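Side-chain contact in helix-turn-helix transcriptional regulator (Pseudomonas aeruginosa, PDB 5XHX), which probably binds DNA as a LuxR-type transcriptional regulator, the chain here being its N-terminal ligand-binding domain: residues Arg30-Thr35 with Leu141-Gly146. Numbering follows the deposited sequence.
Sequences RILAQT and LCLSLG
A33 on helix 28-36 and L145 on strand 140-147 have the nearest CA atoms of the two segments, with 7.2 Å between A33 CA and L145 CA. Strand 140-147 is the middle strand of the antiparallel sheet, bonded through its backbone to strand 44-50 on one edge and to strand 127-134 on the other, and no hydrogen bond joins it to the helix segment. Two apolar pairs make the contact. L32 and L143 touch branch to branch, their side chains crossing at a slant, L32 CD2 lying 3.7 Å from L143 CD2, while L32 CG stands 3.9 Å from L143 CD2. In L143, CG is anti to the backbone N (chi1 170°), which directs the branch toward the helix, and chi2 of 62° turns the CD2 methyl onto L32. L145, two residues on along the strand, has CG beside its backbone N instead (chi1 -51°), and L145 CD2 comes within 4.2 Å of A33 CB, a looser touch. The small A33 side chain is consistent with the close CA approach here. Around the contact, M170 of helix 153-173 packs on both L32 and L143, and L19 of helix 11-21 also touches L32; W45 of strand 44-50 lies against A33, and F159 against L145. All four contacting residues are buried, so dispersion and the exclusion of water, without directional polar bonds, are the probable source of what this contact contributes, along with M170 and W45, to packing the helix against the antiparallel sheet of the alpha-beta-alpha ligand-binding domain, as in LuxR-type regulators.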
# COMPACT_ATOMS: atom_id res chain seq x y z
N ARG A 30 4.75 -8.10 11.12
CA ARG A 30 5.85 -7.61 11.93
C ARG A 30 6.27 -6.21 11.51
O ARG A 30 6.51 -5.34 12.36
CB ARG A 30 7.05 -8.57 11.87
CG ARG A 30 8.21 -8.11 12.78
CD ARG A 30 9.45 -9.03 12.74
NE ARG A 30 9.94 -9.27 11.38
CZ ARG A 30 10.85 -8.51 10.76
NH1 ARG A 30 11.37 -7.45 11.36
NH2 ARG A 30 11.23 -8.82 9.52
N ILE A 31 6.32 -5.95 10.20
CA ILE A 31 6.75 -4.62 9.73
C ILE A 31 5.68 -3.58 10.04
O ILE A 31 6.00 -2.44 10.41
CB ILE A 31 7.09 -4.65 8.23
CG1 ILE A 31 8.20 -5.67 7.95
CG2 ILE A 31 7.52 -3.23 7.76
CD1 ILE A 31 9.43 -5.46 8.80
N LEU A 32 4.40 -3.94 9.92
CA LEU A 32 3.34 -3.00 10.27
C LEU A 32 3.38 -2.64 11.76
O LEU A 32 3.34 -1.46 12.13
CB LEU A 32 1.98 -3.58 9.87
CG LEU A 32 0.74 -2.76 10.27
CD1 LEU A 32 0.87 -1.29 9.85
CD2 LEU A 32 -0.51 -3.38 9.68
N ALA A 33 3.50 -3.65 12.62
CA ALA A 33 3.58 -3.38 14.06
C ALA A 33 4.82 -2.56 14.41
O ALA A 33 4.77 -1.69 15.28
CB ALA A 33 3.58 -4.70 14.84
N GLN A 34 5.95 -2.85 13.76
CA GLN A 34 7.15 -2.07 14.03
C GLN A 34 7.01 -0.64 13.53
O GLN A 34 7.49 0.31 14.17
CB GLN A 34 8.38 -2.75 13.41
CG GLN A 34 8.78 -4.02 14.18
CD GLN A 34 9.88 -4.82 13.49
OE1 GLN A 34 10.34 -4.47 12.40
NE2 GLN A 34 10.30 -5.91 14.13
N THR A 35 6.36 -0.45 12.38
CA THR A 35 6.10 0.91 11.90
C THR A 35 5.26 1.69 12.91
O THR A 35 5.60 2.82 13.28
CB THR A 35 5.40 0.86 10.54
OG1 THR A 35 6.14 0.03 9.65
CG2 THR A 35 5.31 2.27 9.93
N LEU A 141 -11.00 -8.86 10.58
CA LEU A 141 -9.54 -8.86 10.64
C LEU A 141 -9.06 -7.88 11.70
O LEU A 141 -9.47 -6.71 11.71
CB LEU A 141 -8.95 -8.51 9.27
CG LEU A 141 -7.44 -8.25 9.18
CD1 LEU A 141 -6.65 -9.52 9.53
CD2 LEU A 141 -7.06 -7.80 7.77
N CYS A 142 -8.19 -8.34 12.59
CA CYS A 142 -7.80 -7.51 13.73
C CYS A 142 -6.29 -7.48 13.87
O CYS A 142 -5.61 -8.51 13.72
CB CYS A 142 -8.40 -8.03 15.03
SG CYS A 142 -10.19 -8.04 15.02
N LEU A 143 -5.77 -6.30 14.15
CA LEU A 143 -4.37 -6.12 14.48
C LEU A 143 -4.34 -5.65 15.93
O LEU A 143 -4.76 -4.53 16.23
CB LEU A 143 -3.67 -5.12 13.56
CG LEU A 143 -2.27 -4.74 14.06
CD1 LEU A 143 -1.34 -5.97 14.10
CD2 LEU A 143 -1.69 -3.62 13.21
N SER A 144 -3.87 -6.52 16.81
CA SER A 144 -3.76 -6.20 18.22
C SER A 144 -2.35 -5.69 18.49
O SER A 144 -1.38 -6.27 18.02
CB SER A 144 -4.03 -7.44 19.09
OG SER A 144 -3.30 -7.34 20.30
N LEU A 145 -2.25 -4.58 19.22
CA LEU A 145 -0.97 -4.04 19.65
C LEU A 145 -1.00 -3.97 21.16
O LEU A 145 -1.86 -3.28 21.73
CB LEU A 145 -0.72 -2.64 19.05
CG LEU A 145 -0.89 -2.47 17.54
CD1 LEU A 145 -0.80 -0.97 17.19
CD2 LEU A 145 0.15 -3.26 16.78
N GLY A 146 -0.10 -4.69 21.81
CA GLY A 146 -0.07 -4.71 23.27
C GLY A 146 1.09 -3.92 23.83
O GLY A 146 2.09 -3.72 23.14